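Local coordinates for ATP synthase subunit s, mitochondrial (Bos taurus, PDB 3E3Z), which regulates the mitochondrial membrane ATP synthase, being necessary for its proton conduction and blocking a proton leak through an alternative exit pathway, at residues 8-13 and 31-36; 68-73 and 94-99; 134-139 and 163-168. The protein carries 1 engineered substitution. All blocks are in the same frame, centred on the assembly; numbering follows the deposited sequence.

Contact 1 of 3, residues 8-13 and 31-36; sequences AVFNKV and LLRCGA. With MG (magnesium ion), chain B; PA0 (Phenylarsine oxide), chain D.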
loop_
_atom_site.group_PDB
_atom_site.type_symbol
_atom_site.label_atom_id
_atom_site.label_comp_id
_atom_site.label_asym_id
_atom_site.label_seq_id
_atom_site.Cartn_x
_atom_site.Cartn_y
_atom_site.Cartn_z
ATOM N N ALA A 8 -3.303 -6.276 -15.694
ATOM C CA ALA A 8 -4.637 -6.086 -15.194
ATOM C C ALA A 8 -5.134 -7.330 -14.465
ATOM O O ALA A 8 -5.762 -7.259 -13.403
ATOM C CB ALA A 8 -5.610 -5.665 -16.327
ATOM N N VAL A 9 -4.850 -8.486 -15.030
ATOM C CA VAL A 9 -5.328 -9.717 -14.445
ATOM C C VAL A 9 -4.526 -10.107 -13.183
ATOM O O VAL A 9 -5.038 -10.756 -12.281
ATOM C CB VAL A 9 -5.411 -10.848 -15.509
ATOM C CG1 VAL A 9 -4.091 -11.561 -15.719
ATOM C CG2 VAL A 9 -6.466 -11.743 -15.097
ATOM N N PHE A 10 -3.280 -9.653 -13.120
ATOM C CA PHE A 10 -2.458 -9.803 -11.898
ATOM C C PHE A 10 -3.102 -9.034 -10.749
ATOM O O PHE A 10 -3.013 -9.450 -9.594
ATOM C CB PHE A 10 -0.996 -9.400 -12.120
ATOM C CG PHE A 10 -0.092 -10.561 -12.461
ATOM C CD1 PHE A 10 0.948 -10.940 -11.631
ATOM C CD2 PHE A 10 -0.291 -11.295 -13.613
ATOM C CE1 PHE A 10 1.767 -11.996 -11.935
ATOM C CE2 PHE A 10 0.517 -12.365 -13.905
ATOM C CZ PHE A 10 1.554 -12.711 -13.073
ATOM N N ASN A 11 -3.778 -7.946 -11.102
ATOM C CA ASN A 11 -4.311 -6.999 -10.116
ATOM C C ASN A 11 -5.768 -7.240 -9.786
ATOM O O ASN A 11 -6.250 -6.915 -8.699
ATOM C CB ASN A 11 -4.067 -5.544 -10.550
ATOM C CG ASN A 11 -2.685 -5.096 -10.243
ATOM O OD1 ASN A 11 -1.801 -5.036 -11.137
ATOM N ND2 ASN A 11 -2.447 -4.838 -8.967
ATOM N N LYS A 12 -6.521 -7.786 -10.735
ATOM C CA LYS A 12 -7.982 -7.878 -10.563
ATOM C C LYS A 12 -8.396 -8.721 -9.363
ATOM O O LYS A 12 -7.839 -9.779 -9.140
ATOM C CB LYS A 12 -8.625 -8.488 -11.830
ATOM C CG LYS A 12 -10.124 -8.432 -11.844
ATOM C CD LYS A 12 -10.669 -9.041 -13.129
ATOM C CE LYS A 12 -12.162 -9.172 -13.080
ATOM N NZ LYS A 12 -12.772 -7.852 -12.875
ATOM N N VAL A 13 -9.350 -8.214 -8.600
ATOM C CA VAL A 13 -9.885 -8.931 -7.421
ATOM C C VAL A 13 -10.769 -10.073 -7.854
ATOM O O VAL A 13 -11.624 -9.904 -8.721
ATOM C CB VAL A 13 -10.682 -7.996 -6.508
ATOM C CG1 VAL A 13 -11.295 -8.758 -5.345
ATOM C CG2 VAL A 13 -9.775 -6.869 -5.969
ATOM N N LEU A 31 -0.589 -9.500 -3.440
ATOM C CA LEU A 31 0.682 -8.826 -3.211
ATOM C C LEU A 31 1.865 -9.670 -3.676
ATOM O O LEU A 31 2.695 -9.228 -4.463
ATOM C CB LEU A 31 0.812 -8.367 -1.746
ATOM C CG LEU A 31 -0.096 -7.178 -1.513
ATOM C CD1 LEU A 31 -0.517 -7.005 -0.057
ATOM C CD2 LEU A 31 0.540 -5.925 -2.050
ATOM N N LEU A 32 1.929 -10.912 -3.235
ATOM C CA LEU A 32 3.060 -11.730 -3.571
ATOM C C LEU A 32 3.101 -12.018 -5.102
ATOM O O LEU A 32 4.167 -12.025 -5.708
ATOM C CB LEU A 32 3.083 -13.037 -2.750
ATOM C CG LEU A 32 3.889 -12.867 -1.454
ATOM C CD1 LEU A 32 3.243 -11.835 -0.446
ATOM C CD2 LEU A 32 4.092 -14.238 -0.799
ATOM N N ARG A 33 1.948 -12.259 -5.713
ATOM C CA ARG A 33 1.979 -12.586 -7.152
ATOM C C ARG A 33 2.439 -11.368 -7.952
ATOM O O ARG A 33 3.039 -11.503 -9.012
ATOM C CB ARG A 33 0.662 -13.157 -7.656
ATOM C CG ARG A 33 -0.437 -12.169 -7.914
ATOM C CD ARG A 33 -1.786 -12.806 -7.839
ATOM N NE ARG A 33 -2.859 -11.890 -8.174
ATOM C CZ ARG A 33 -4.093 -11.955 -7.711
ATOM N NH1 ARG A 33 -4.508 -12.985 -6.940
ATOM N NH2 ARG A 33 -4.954 -11.033 -8.055
ATOM N N CYS A 34 2.247 -10.182 -7.380
ATOM C CA CYS A 34 2.676 -8.908 -8.009
ATOM C C CYS A 34 4.049 -8.376 -7.557
ATOM O O CYS A 34 4.442 -7.224 -7.806
ATOM C CB CYS A 34 1.630 -7.839 -7.728
ATOM S SG CYS A 34 0.010 -8.078 -8.554
ATOM N N GLY A 35 4.793 -9.228 -6.900
ATOM C CA GLY A 35 6.172 -8.927 -6.535
ATOM C C GLY A 35 6.361 -8.120 -5.267
ATOM O O GLY A 35 7.365 -7.485 -5.080
ATOM N N ALA A 36 5.358 -8.142 -4.426
ATOM C CA ALA A 36 5.419 -7.510 -3.112
ATOM C C ALA A 36 5.586 -8.580 -2.007
ATOM O O ALA A 36 5.544 -9.794 -2.253
ATOM C CB ALA A 36 4.144 -6.638 -2.843
HETATM MG MG MG B . 9.473 -7.152 -4.606
HETATM AS AS7 PA0 D . 3.949 -8.513 -12.122
HETATM C C1 PA0 D . 3.652 -8.108 -13.399
HETATM C C2 PA0 D . 2.547 -8.613 -14.073
HETATM C C3 PA0 D . 2.254 -8.183 -15.358
HETATM C C4 PA0 D . 3.055 -7.240 -15.998
HETATM C C5 PA0 D . 4.169 -6.729 -15.339
HETATM C C6 PA0 D . 4.460 -7.168 -14.050
HETATM O O HOH W 1 10.006 -7.582 -6.949
HETATM O O HOH W 2 11.801 -6.776 -4.118
HETATM O O HOH W 3 9.736 -9.519 -4.137
#

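Contact 2 of 3, residues 68-73 and 94-99; sequences ATDSCI and KCHYIE. With MG (magnesium ion), chain B; PA0 (Phenylarsine oxide), chain D.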
loop_
_atom_site.group_PDB
_atom_site.type_symbol
_atom_site.label_atom_id
_atom_site.label_comp_id
_atom_site.label_asym_id
_atom_site.label_seq_id
_atom_site.Cartn_x
_atom_site.Cartn_y
_atom_site.Cartn_z
ATOM N N ALA A 68 6.061 -3.397 -0.877
ATOM C CA ALA A 68 5.914 -3.554 -2.327
ATOM C C ALA A 68 7.034 -2.825 -2.989
ATOM O O ALA A 68 6.987 -1.580 -3.208
ATOM C CB ALA A 68 4.524 -3.008 -2.811
ATOM N N THR A 69 8.083 -3.580 -3.283
ATOM C CA THR A 69 9.260 -3.024 -3.935
ATOM C C THR A 69 9.414 -3.729 -5.281
ATOM O O THR A 69 9.377 -4.960 -5.351
ATOM C CB THR A 69 10.523 -3.225 -3.064
ATOM O OG1 THR A 69 10.432 -2.474 -1.844
ATOM C CG2 THR A 69 11.760 -2.810 -3.803
ATOM N N ASP A 70 9.559 -2.953 -6.344
ATOM C CA ASP A 70 9.714 -3.525 -7.686
ATOM C C ASP A 70 8.523 -4.419 -7.993
ATOM O O ASP A 70 8.634 -5.579 -8.443
ATOM C CB ASP A 70 11.053 -4.255 -7.809
ATOM C CG ASP A 70 12.198 -3.324 -8.062
ATOM O OD1 ASP A 70 12.086 -2.467 -8.962
ATOM O OD2 ASP A 70 13.219 -3.436 -7.371
ATOM N N SER A 71 7.349 -3.850 -7.706
ATOM C CA SER A 71 6.072 -4.541 -7.768
ATOM C C SER A 71 5.156 -3.951 -8.843
ATOM O O SER A 71 5.239 -2.772 -9.173
ATOM C CB SER A 71 5.378 -4.415 -6.409
ATOM O OG SER A 71 4.074 -4.914 -6.400
ATOM N N CYS A 72 4.307 -4.807 -9.388
ATOM C CA CYS A 72 3.336 -4.389 -10.428
ATOM C C CYS A 72 1.949 -4.082 -9.938
ATOM O O CYS A 72 1.015 -3.973 -10.732
ATOM C CB CYS A 72 3.238 -5.410 -11.564
ATOM S SG CYS A 72 2.578 -6.962 -11.101
ATOM N N ILE A 73 1.808 -3.865 -8.637
ATOM C CA ILE A 73 0.509 -3.465 -8.098
ATOM C C ILE A 73 0.064 -2.124 -8.668
ATOM O O ILE A 73 0.857 -1.199 -8.894
ATOM C CB ILE A 73 0.436 -3.494 -6.546
ATOM C CG1 ILE A 73 1.439 -2.536 -5.911
ATOM C CG2 ILE A 73 0.634 -4.920 -6.013
ATOM C CD1 ILE A 73 1.334 -2.470 -4.394
ATOM N N LYS A 94 9.723 1.785 -5.907
ATOM C CA LYS A 94 9.937 1.338 -7.288
ATOM C C LYS A 94 8.725 0.557 -7.785
ATOM O O LYS A 94 8.824 -0.507 -8.365
ATOM C CB LYS A 94 11.235 0.527 -7.404
ATOM C CG LYS A 94 12.467 1.338 -7.137
ATOM C CD LYS A 94 13.742 0.496 -7.215
ATOM C CE LYS A 94 13.892 -0.473 -6.054
ATOM N NZ LYS A 94 15.266 -1.079 -5.981
ATOM N N CYS A 95 7.559 1.145 -7.511
ATOM C CA CYS A 95 6.267 0.689 -8.039
ATOM C C CYS A 95 5.899 1.578 -9.228
ATOM O O CYS A 95 5.313 2.624 -9.080
ATOM C CB CYS A 95 5.178 0.735 -6.963
ATOM S SG CYS A 95 5.446 -0.499 -5.635
ATOM N N HIS A 96 6.267 1.108 -10.409
ATOM C CA HIS A 96 6.289 1.958 -11.593
ATOM C C HIS A 96 4.913 2.181 -12.154
ATOM O O HIS A 96 4.714 3.102 -12.939
ATOM C CB HIS A 96 7.239 1.371 -12.632
ATOM C CG HIS A 96 8.646 1.271 -12.126
ATOM N ND1 HIS A 96 9.279 2.332 -11.514
ATOM C CD2 HIS A 96 9.499 0.228 -12.053
ATOM C CE1 HIS A 96 10.479 1.950 -11.116
ATOM N NE2 HIS A 96 10.642 0.683 -11.442
ATOM N N TYR A 97 3.961 1.374 -11.711
ATOM C CA TYR A 97 2.570 1.495 -12.194
ATOM C C TYR A 97 1.635 2.268 -11.292
ATOM O O TYR A 97 0.546 2.643 -11.716
ATOM C CB TYR A 97 1.968 0.121 -12.491
ATOM C CG TYR A 97 2.748 -0.698 -13.475
ATOM C CD1 TYR A 97 2.884 -0.302 -14.798
ATOM C CD2 TYR A 97 3.310 -1.891 -13.094
ATOM C CE1 TYR A 97 3.595 -1.089 -15.706
ATOM C CE2 TYR A 97 4.026 -2.669 -13.984
ATOM C CZ TYR A 97 4.147 -2.277 -15.279
ATOM O OH TYR A 97 4.857 -3.098 -16.146
ATOM N N ILE A 98 2.079 2.581 -10.071
ATOM C CA ILE A 98 1.260 3.342 -9.084
ATOM C C ILE A 98 1.123 4.774 -9.554
ATOM O O ILE A 98 2.040 5.328 -10.128
ATOM C CB ILE A 98 1.896 3.243 -7.681
ATOM C CG1 ILE A 98 1.626 1.837 -7.153
ATOM C CG2 ILE A 98 1.421 4.279 -6.688
ATOM C CD1 ILE A 98 0.829 1.810 -5.921
ATOM N N GLU A 99 -0.073 5.301 -9.349
ATOM C CA GLU A 99 -0.401 6.696 -9.674
ATOM C C GLU A 99 -1.107 7.376 -8.513
ATOM O O GLU A 99 -1.439 6.774 -7.490
ATOM C CB GLU A 99 -1.312 6.764 -10.923
ATOM C CG GLU A 99 -0.708 6.123 -12.182
ATOM C CD GLU A 99 -1.653 6.106 -13.357
ATOM O OE1 GLU A 99 -2.747 6.716 -13.250
ATOM O OE2 GLU A 99 -1.309 5.478 -14.400
HETATM MG MG MG B . 9.473 -7.152 -4.606
HETATM AS AS7 PA0 D . 3.949 -8.513 -12.122
HETATM C C1 PA0 D . 3.652 -8.108 -13.399
HETATM C C2 PA0 D . 2.547 -8.613 -14.073
HETATM C C3 PA0 D . 2.254 -8.183 -15.358
HETATM C C4 PA0 D . 3.055 -7.240 -15.998
HETATM C C5 PA0 D . 4.169 -6.729 -15.339
HETATM C C6 PA0 D . 4.460 -7.168 -14.050
HETATM O O HOH W 4 13.115 -0.717 -10.713
HETATM O O HOH W 5 15.598 -2.582 -8.111
HETATM O O HOH W 1 10.006 -7.582 -6.949
HETATM O O HOH W 6 3.513 -0.586 -9.557
HETATM O O HOH W 7 7.298 -1.697 -10.744
HETATM O O HOH W 2 11.801 -6.776 -4.118
HETATM O O HOH W 3 9.736 -9.519 -4.137
#

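Contact 3 of 3, residues 134-139 and 163-168; sequences ALHHFR and KTSLPS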
loop_
_atom_site.group_PDB
_atom_site.type_symbol
_atom_site.label_atom_id
_atom_site.label_comp_id
_atom_site.label_asym_id
_atom_site.label_seq_id
_atom_site.Cartn_x
_atom_site.Cartn_y
_atom_site.Cartn_z
ATOM N N ALA A 134 -3.543 13.284 -0.542
ATOM C CA ALA A 134 -4.654 12.392 -0.269
ATOM C C ALA A 134 -4.437 11.584 0.996
ATOM O O ALA A 134 -5.388 11.116 1.647
ATOM C CB ALA A 134 -4.862 11.458 -1.459
ATOM N N LEU A 135 -3.164 11.451 1.379
ATOM C CA LEU A 135 -2.804 10.551 2.500
ATOM C C LEU A 135 -3.205 11.183 3.831
ATOM O O LEU A 135 -3.164 10.532 4.870
ATOM C CB LEU A 135 -1.304 10.227 2.505
ATOM C CG LEU A 135 -0.831 9.493 1.265
ATOM C CD1 LEU A 135 0.741 9.387 1.316
ATOM C CD2 LEU A 135 -1.575 8.164 1.123
ATOM N N HIS A 136 -3.600 12.456 3.790
ATOM C CA HIS A 136 -4.015 13.144 5.025
ATOM C C HIS A 136 -5.202 12.421 5.661
ATOM O O HIS A 136 -5.465 12.605 6.870
ATOM C CB HIS A 136 -4.313 14.658 4.814
ATOM C CG HIS A 136 -5.652 14.929 4.212
ATOM N ND1 HIS A 136 -5.876 14.903 2.851
ATOM C CD2 HIS A 136 -6.849 15.211 4.784
ATOM C CE1 HIS A 136 -7.148 15.168 2.612
ATOM N NE2 HIS A 136 -7.761 15.362 3.769
ATOM N N HIS A 137 -5.921 11.598 4.885
ATOM C CA HIS A 137 -7.054 10.838 5.436
ATOM C C HIS A 137 -6.622 9.720 6.350
ATOM O O HIS A 137 -7.434 9.200 7.111
ATOM C CB HIS A 137 -7.974 10.246 4.363
ATOM C CG HIS A 137 -8.681 11.269 3.554
ATOM N ND1 HIS A 137 -9.786 11.959 4.021
ATOM C CD2 HIS A 137 -8.431 11.744 2.315
ATOM C CE1 HIS A 137 -10.177 12.817 3.093
ATOM N NE2 HIS A 137 -9.375 12.704 2.046
ATOM N N PHE A 138 -5.343 9.363 6.296
ATOM C CA PHE A 138 -4.788 8.398 7.232
ATOM C C PHE A 138 -4.495 9.142 8.548
ATOM O O PHE A 138 -3.362 9.521 8.877
ATOM C CB PHE A 138 -3.514 7.756 6.701
ATOM C CG PHE A 138 -3.737 6.746 5.608
ATOM C CD1 PHE A 138 -4.993 6.275 5.300
ATOM C CD2 PHE A 138 -2.633 6.238 4.890
ATOM C CE1 PHE A 138 -5.181 5.327 4.297
ATOM C CE2 PHE A 138 -2.834 5.280 3.912
ATOM C CZ PHE A 138 -4.092 4.858 3.605
ATOM N N ARG A 139 -5.565 9.311 9.307
ATOM C CA ARG A 139 -5.585 10.266 10.431
ATOM C C ARG A 139 -4.685 9.862 11.609
ATOM O O ARG A 139 -4.336 10.671 12.472
ATOM C CB ARG A 139 -7.020 10.537 10.901
ATOM C CG ARG A 139 -7.782 9.319 11.337
ATOM C CD ARG A 139 -9.294 9.652 11.634
ATOM N NE ARG A 139 -10.021 8.444 11.960
ATOM C CZ ARG A 139 -10.586 7.633 11.083
ATOM N NH1 ARG A 139 -10.558 7.918 9.804
ATOM N NH2 ARG A 139 -11.185 6.522 11.504
ATOM N N LYS A 163 1.240 19.787 8.371
ATOM C CA LYS A 163 1.451 20.463 9.662
ATOM C C LYS A 163 0.131 20.748 10.341
ATOM O O LYS A 163 -0.008 20.656 11.558
ATOM C CB LYS A 163 2.263 21.754 9.525
ATOM C CG LYS A 163 3.724 21.520 9.797
ATOM C CD LYS A 163 4.519 22.818 9.715
ATOM C CE LYS A 163 6.012 22.546 9.674
ATOM N NZ LYS A 163 6.799 23.780 9.394
ATOM N N THR A 164 -0.858 21.057 9.527
ATOM C CA THR A 164 -2.163 21.402 10.056
ATOM C C THR A 164 -3.039 20.150 10.166
ATOM O O THR A 164 -3.659 19.929 11.214
ATOM C CB THR A 164 -2.833 22.512 9.239
ATOM O OG1 THR A 164 -2.960 22.109 7.870
ATOM C CG2 THR A 164 -2.003 23.767 9.313
ATOM N N SER A 165 -3.013 19.309 9.120
ATOM C CA SER A 165 -3.923 18.148 9.000
ATOM C C SER A 165 -3.487 16.955 9.838
ATOM O O SER A 165 -4.332 16.170 10.300
ATOM C CB SER A 165 -4.120 17.695 7.537
ATOM O OG SER A 165 -2.954 17.064 6.999
ATOM N N LEU A 166 -2.177 16.818 10.008
ATOM C CA LEU A 166 -1.579 15.756 10.830
ATOM C C LEU A 166 -0.434 16.302 11.691
ATOM O O LEU A 166 0.733 16.022 11.455
ATOM C CB LEU A 166 -1.075 14.590 9.963
ATOM C CG LEU A 166 -2.149 13.835 9.174
ATOM C CD1 LEU A 166 -1.529 12.809 8.248
ATOM C CD2 LEU A 166 -3.150 13.164 10.121
ATOM N N PRO A 167 -0.776 17.098 12.704
ATOM C CA PRO A 167 0.246 17.810 13.466
ATOM C C PRO A 167 1.259 16.941 14.179
ATOM O O PRO A 167 2.353 17.407 14.484
ATOM C CB PRO A 167 -0.564 18.636 14.471
ATOM C CG PRO A 167 -1.903 18.043 14.498
ATOM C CD PRO A 167 -2.138 17.390 13.164
ATOM N N SER A 168 0.920 15.683 14.429
ATOM C CA SER A 168 1.819 14.782 15.153
ATOM C C SER A 168 2.646 13.912 14.201
ATOM O O SER A 168 3.441 13.070 14.611
ATOM C CB SER A 168 1.046 13.877 16.099
ATOM O OG SER A 168 0.212 13.006 15.370
HETATM O O HOH W 8 -6.268 13.883 8.909
#

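Contact 1 of 3, residues 8-13 and 31-36
Phe10, in the last turn of helix 2-11, and Cys34, the first residue to leave helical geometry after helix 23-33, bring the backbones closest, with CA atoms 6.5 Å apart. Arg33 carries the contact. Its CG sits between its own backbone N and carbonyl carbon (chi1 78°), and the chain then runs extended to NE, which carries the guanidinium across to the end of the other helix. There two nitrogens grip one atom side-on: Arg33 NE donates to Phe10 O over 2.8 Å and Arg33 NH2 to the same Phe10 O over 2.9 Å. The oxygen lies practically in the guanidinium plane. NE is tilted 20° from the carbonyl plane, while NH2 stands well above it and clear of the lone pairs. Arg33 NH2 also comes within 3.3 Å of Lys12 O. Phe10 returns the contact with its ring, whose CE1 edge meets Arg33 O in the ring plane at 3.2 Å; one face carries C2 of the phenylarsine oxide, offset toward the rim. At the foot of the ring, Cys34 SG packs against Phe10 CB at 3.9 Å. Helix 23-33 closes in a Schellman motif, Ala36 N bonding to Leu31 O and Gly35 N to Leu32 O, with Gly35 at positive phi as the C-prime residue. The carbonyl O of this same Gly35 binds the magnesium ion at 2.2 Å, together with Thr69 O and three waters. A cationic side chain thus meets a carbonyl at the C-terminal end of helix 2-11, where the helix dipole would probably strengthen the grip, tying together two helices of the N-terminal domain.

Contact 2 of 3, residues 68-73 and 94-99
The Tyr97 ring meets Cys72 with its edge, CA of Cys72 lying in the ring plane and Cys72 CB 3.7 Å from Tyr97 CE2. Lys94 O lies over one face of the His96 imidazole, offset toward the rim, and a water in the ring plane links His96 NE2 to Asp70 OD1. Asp70 and Lys94 cross at the exposed side: the lysine chain bends at chi3 (-71°), bringing Lys94 NZ to 3.4 Å from Asp70 OD2 in a salt bridge that a second water also spans. With an alanine in place of Lys94, Asp70 would probably lose its charge partner and the cover of the lysine methylenes beyond CB. Deeper in, Cys95 SG stands 3.1 Å from Ala68 O and packs on Ala68 CB. One water ties Ser71 O and Ile73 O to Tyr97 N; another joins Ser71 O and Lys94 O to His96 N. Backbones of adjacent leucine-rich repeats are thus bridged by water just past strand 63-69 and in the loop between strand 89-93 and helix 100-107. On the other side, Ser71 OG bonds to Cys34 O, Ile73 packs on helix 23-33, and Tyr97 touches Asn7 of helix 2-11.

Contact 3 of 3, residues 134-139 and 163-168
Two successive turns on the convex side of the leucine-rich repeat array meet here: the 3-10 segment 135-137 of the fourth repeat, and the end of helix 155-165 with the loop that follows it. Leu166, the first residue to leave helical geometry, carries the packing. With its CG anti to its carbonyl carbon (chi1 -63°), the side chain reaches across to the neighbouring turn and its two methyls part over the backbone there. Leu166 CD1 lies 3.8 Å from Phe138 O, near His136 CA. Leu166 CD2 comes to 3.6 Å from Arg139 O, beside the CA of the same arginine. The leucine therefore packs against peptide groups and alpha carbons, while the Phe138 ring leads away to Leu112 and Met119. Phe138 is the centre of an inverse gamma turn, in which Arg139 N bonds weakly to His137 O; this bend sets the carbonyls of Phe138 and Arg139 beside the methyls. A second, smaller touch lies at Ser165, whose OG approaches His136 CB to 3.5 Å. That hydroxyl is bonded to Ala161 O within its own helix, and His136 ND1 to Ile133 O, so the polar ends of both side chains find partners close by in their own stretch of chain and the two residues meet through van der Waals contact. A water also lies between His136 O and Ser165 O, its bond to the latter weak. Parallel strands in a sheet with helical segments stacked along one side of it are typical of a leucine-rich repeat fold, and this contact joins two successive helical segments of that layer.

In the fold
Along the chain the three contacts come in series, from the N-terminal domain through the repeats to the last helix. Contacts 1 and 2 adjoin, their centres 10 Å apart, and touch where Cys34 O probably accepts from Cys72 N. Both reach the phenylarsine oxide and the magnesium ion, so the metal joins the N-terminal domain to the second repeat. Contact 3 lies on the far side of the chain's centre from contact 1, its centre 29 Å from that of contact 1 and 24 Å from that of contact 2. The mixed sheet running from strand 37-40 to strand 170-174 spans this distance: contacts 1 and 2 lie near its first strands, and contact 3 packs the helical side near its last.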